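Possible protein of nuclear scaffold (Encephalitozoon cuniculi, PDB 3KAE) forms, through its N-terminal tetratricopeptide repeat domain, a homodimer of Cdc27, a subunit of the anaphase-promoting complex, and probably serves as a protein-binding scaffold. Local coordinates at the interface of chains A and B. Coordinates in Å, arbitrary orientation; residue numbers count along the deposited sequence, not the author numbering. Chains: chain A/B, Possible protein of nuclear scaffold.

Contact 1: the interface of chains A and B. Residues chain A 20, 23-24; chain B 145, 147, 177, 180, 206.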
loop_
_atom_site.group_PDB
_atom_site.type_symbol
_atom_site.label_atom_id
_atom_site.label_comp_id
_atom_site.label_asym_id
_atom_site.label_seq_id
_atom_site.Cartn_x
_atom_site.Cartn_y
_atom_site.Cartn_z
ATOM N N THR A 20 9.807 -2.655 8.961
ATOM C CA THR A 20 9.696 -3.697 9.968
ATOM C C THR A 20 9.170 -5.002 9.387
ATOM O O THR A 20 9.671 -6.082 9.702
ATOM C CB THR A 20 8.812 -3.245 11.134
ATOM O OG1 THR A 20 9.402 -2.097 11.737
ATOM C CG2 THR A 20 8.641 -4.347 12.182
ATOM N N PHE A 23 11.827 -6.686 7.272
ATOM C CA PHE A 23 12.801 -7.290 8.168
ATOM C C PHE A 23 12.269 -8.553 8.839
ATOM O O PHE A 23 12.904 -9.606 8.768
ATOM C CB PHE A 23 13.263 -6.293 9.240
ATOM C CG PHE A 23 14.353 -6.828 10.118
ATOM C CD1 PHE A 23 14.058 -7.644 11.201
ATOM C CD2 PHE A 23 15.675 -6.549 9.841
ATOM C CE1 PHE A 23 15.057 -8.153 12.001
ATOM C CE2 PHE A 23 16.677 -7.042 10.643
ATOM C CZ PHE A 23 16.367 -7.845 11.726
ATOM N N LEU A 24 11.109 -8.452 9.487
ATOM C CA LEU A 24 10.522 -9.614 10.139
ATOM C C LEU A 24 10.225 -10.731 9.143
ATOM O O LEU A 24 10.241 -11.916 9.485
ATOM C CB LEU A 24 9.257 -9.225 10.882
ATOM C CG LEU A 24 9.425 -8.339 12.113
ATOM C CD1 LEU A 24 8.046 -8.094 12.718
ATOM C CD2 LEU A 24 10.374 -8.977 13.133
ATOM N N PHE B 145 9.883 -4.478 19.486
ATOM C CA PHE B 145 10.809 -4.350 18.367
ATOM C C PHE B 145 10.116 -3.708 17.163
ATOM O O PHE B 145 9.124 -4.221 16.674
ATOM C CB PHE B 145 11.372 -5.724 17.956
ATOM C CG PHE B 145 12.221 -5.686 16.702
ATOM C CD1 PHE B 145 11.636 -5.565 15.449
ATOM C CD2 PHE B 145 13.607 -5.778 16.773
ATOM C CE1 PHE B 145 12.409 -5.516 14.296
ATOM C CE2 PHE B 145 14.379 -5.745 15.617
ATOM C CZ PHE B 145 13.767 -5.605 14.374
ATOM N N PHE B 147 11.620 -1.663 13.400
ATOM C CA PHE B 147 12.815 -1.486 12.596
ATOM C C PHE B 147 13.479 -0.133 12.733
ATOM O O PHE B 147 14.706 -0.056 12.838
ATOM C CB PHE B 147 12.512 -1.755 11.125
ATOM C CG PHE B 147 13.678 -1.509 10.204
ATOM C CD1 PHE B 147 13.836 -0.277 9.567
ATOM C CD2 PHE B 147 14.606 -2.516 9.956
ATOM C CE1 PHE B 147 14.906 -0.056 8.710
ATOM C CE2 PHE B 147 15.673 -2.308 9.092
ATOM C CZ PHE B 147 15.827 -1.077 8.474
ATOM N N GLU B 177 14.624 -11.621 16.316
ATOM C CA GLU B 177 14.966 -10.222 16.123
ATOM C C GLU B 177 15.673 -9.651 17.352
ATOM O O GLU B 177 16.541 -8.794 17.225
ATOM C CB GLU B 177 13.729 -9.389 15.749
ATOM C CG GLU B 177 12.741 -9.121 16.881
ATOM C CD GLU B 177 11.767 -10.262 17.110
ATOM O OE1 GLU B 177 12.087 -11.421 16.772
ATOM O OE2 GLU B 177 10.674 -9.996 17.642
ATOM N N TYR B 180 19.055 -10.593 17.120
ATOM C CA TYR B 180 19.732 -9.787 16.113
ATOM C C TYR B 180 20.251 -8.500 16.733
ATOM O O TYR B 180 21.342 -8.018 16.406
ATOM C CB TYR B 180 18.801 -9.473 14.949
ATOM C CG TYR B 180 19.197 -8.252 14.151
ATOM C CD1 TYR B 180 18.709 -7.000 14.482
ATOM C CD2 TYR B 180 20.053 -8.352 13.059
ATOM C CE1 TYR B 180 19.058 -5.872 13.747
ATOM C CE2 TYR B 180 20.418 -7.228 12.324
ATOM C CZ TYR B 180 19.912 -5.996 12.679
ATOM O OH TYR B 180 20.259 -4.888 11.957
ATOM N N ILE B 206 18.311 -11.749 7.014
ATOM C CA ILE B 206 18.719 -10.989 8.190
ATOM C C ILE B 206 20.203 -10.604 8.108
ATOM O O ILE B 206 20.624 -9.551 8.615
ATOM C CB ILE B 206 18.442 -11.783 9.488
ATOM C CG1 ILE B 206 18.577 -10.884 10.712
ATOM C CG2 ILE B 206 19.357 -13.021 9.585
ATOM C CD1 ILE B 206 18.145 -11.547 12.008
#
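A:Thr20 and A:Phe23, with helical backbones about one turn apart on helix 18-28, face a stretch of chain B that is extended at B:Phe145 and turns helical at B:Phe147, the start of helix 147-155. This is part of the two-fold homodimer interface of the tetratricopeptide repeat (TPR) domain of Cdc27. A:Phe23 is the residue that reaches in: with CG anti to the backbone N (chi1 -175°), its ring leaves the helix and enters a groove lined on the far side by helices 176-190 and 206-220. Its leading atom CZ stands over the centre of the B:Tyr180 ring, 3.6 Å above that plane, an edge-to-face pair with planes turned 65° apart. B:Ile206 adds an aliphatic contact, its CG1 lying 3.9 Å from the same CZ. Above the plane of the A:Phe23 ring, displaced outward past the CD1-CE1 bond, lies CZ of B:Phe145, 3.7 Å from A:Phe23 CE1; the two side chains cross at about a right angle. Within chain B, CG of B:Glu177 rests 3.4 Å from the B:Phe145 ring plane, toward its rim, and probably helps to hold that ring in place. Nearer the helix, B:Phe147 CD2 approaches CB of A:Phe23, while A:Leu24 CD2 touches B:Phe145 at CE1. A nearly straight hydrogen bond (167° at H) runs 2.8 Å from the backbone N of B:Phe147 to the hydroxyl OG1 of A:Thr20.

Contact 2: the interface of chains A and B. Residues chain A 50-51; chain B 240-241.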
loop_
_atom_site.group_PDB
_atom_site.type_symbol
_atom_site.label_atom_id
_atom_site.label_comp_id
_atom_site.label_asym_id
_atom_site.label_seq_id
_atom_site.Cartn_x
_atom_site.Cartn_y
_atom_site.Cartn_z
ATOM N N THR A 50 11.322 -4.360 -8.198
ATOM C CA THR A 50 12.435 -5.178 -8.658
ATOM C C THR A 50 12.853 -6.175 -7.585
ATOM O O THR A 50 13.144 -7.332 -7.887
ATOM C CB THR A 50 13.639 -4.330 -9.063
ATOM O OG1 THR A 50 13.202 -3.268 -9.920
ATOM C CG2 THR A 50 14.649 -5.191 -9.801
ATOM N N ARG A 51 12.851 -5.733 -6.331
ATOM C CA ARG A 51 13.187 -6.634 -5.226
ATOM C C ARG A 51 12.116 -7.705 -5.040
ATOM O O ARG A 51 12.421 -8.864 -4.711
ATOM C CB ARG A 51 13.415 -5.863 -3.922
ATOM C CG ARG A 51 14.745 -5.113 -3.880
ATOM C CD ARG A 51 15.012 -4.475 -2.520
ATOM N NE ARG A 51 15.135 -5.462 -1.448
ATOM C CZ ARG A 51 15.010 -5.187 -0.151
ATOM N NH1 ARG A 51 14.743 -3.954 0.254
ATOM N NH2 ARG A 51 15.128 -6.149 0.747
ATOM N N MET B 240 20.391 -5.617 -4.698
ATOM C CA MET B 240 19.253 -4.724 -4.648
ATOM C C MET B 240 18.866 -4.337 -3.223
ATOM O O MET B 240 18.039 -3.443 -3.038
ATOM C CB MET B 240 18.080 -5.352 -5.398
ATOM C CG MET B 240 18.280 -5.372 -6.910
ATOM S SD MET B 240 17.818 -6.942 -7.660
ATOM C CE MET B 240 16.292 -7.280 -6.799
ATOM N N PHE B 241 19.461 -4.995 -2.220
ATOM C CA PHE B 241 19.241 -4.614 -0.824
ATOM C C PHE B 241 19.746 -3.193 -0.620
ATOM O O PHE B 241 19.015 -2.285 -0.272
ATOM C CB PHE B 241 19.979 -5.554 0.129
ATOM C CG PHE B 241 19.938 -5.115 1.574
ATOM C CD1 PHE B 241 18.928 -5.552 2.418
ATOM C CD2 PHE B 241 20.905 -4.259 2.085
ATOM C CE1 PHE B 241 18.889 -5.147 3.752
ATOM C CE2 PHE B 241 20.865 -3.841 3.415
ATOM C CZ PHE B 241 19.871 -4.292 4.253
#
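A:Thr50 and A:Arg51 meet B:Met240 and B:Phe241 in a part of the two-fold homodimer interface where the start of a chain A helix receives the last residues of the chain B construct, adding to the surface that pairs the two TPR domains. The contacts among these residues are mostly van der Waals. The chain A residues belong to the first turn of helix 49-57; the chain B pair follows helix 224-237 in an irregular stretch close to the end of the N-terminal domain construct, beyond which the chain continues in the whole protein. B:Met240 is poorly ordered, so the details of its side chain are approximate. As modelled, its chain bends at both chi2 and chi3, which turns the terminal methyl CE back toward the chain A helix. There B:Met240 CE lies 3.5 Å from A:Arg51 CA, the alpha carbon. The same B:Met240 CE is 4.0 Å from the methyl CG2 of A:Thr50 and also borders the backbone O of A:Thr50; the methionine and threonine side chains cross at about a right angle. A:Arg51 runs past B:Met240 in the opposite direction, its methylene CG 3.7 Å from B:Met240 CB. Farther out, the next methylene, CD, lies against the backbone O of B:Met240. A bend at chi3 (63°) then carries the guanidinium onward to B:Phe241. The arginine and phenylalanine side chains lie alongside each other and point the same way, but the guanidinium and ring planes are 65° apart, so the two are not stacked flat. The nearest approach is loose, 4.2 Å from A:Arg51 NH2 to B:Phe241 CD1, and CA of B:Phe241 sits over one guanidinium face, toward its rim. For the protein, the site packs the end segment of one N-terminal domain against its partner and probably helps to support the dimer.

Contact 1 and contact 2 have C-alpha centres about 18 Å apart and share no residue or helix. On chain A they use two separate helices of the N-terminal region, 18-28 and 49-57. On chain B they draw on the loop residue B:Phe145 with the middle and later helices, and on the segment after helix 224-237. Contact 1 seats an aromatic side chain in a groove, whereas contact 2 buries a similar area but relies on a less ordered end segment. Because the two-fold repeats both with the chains exchanged, the N-terminal part of each subunit lies against later parts of the other, which is consistent with an intertwined dimer.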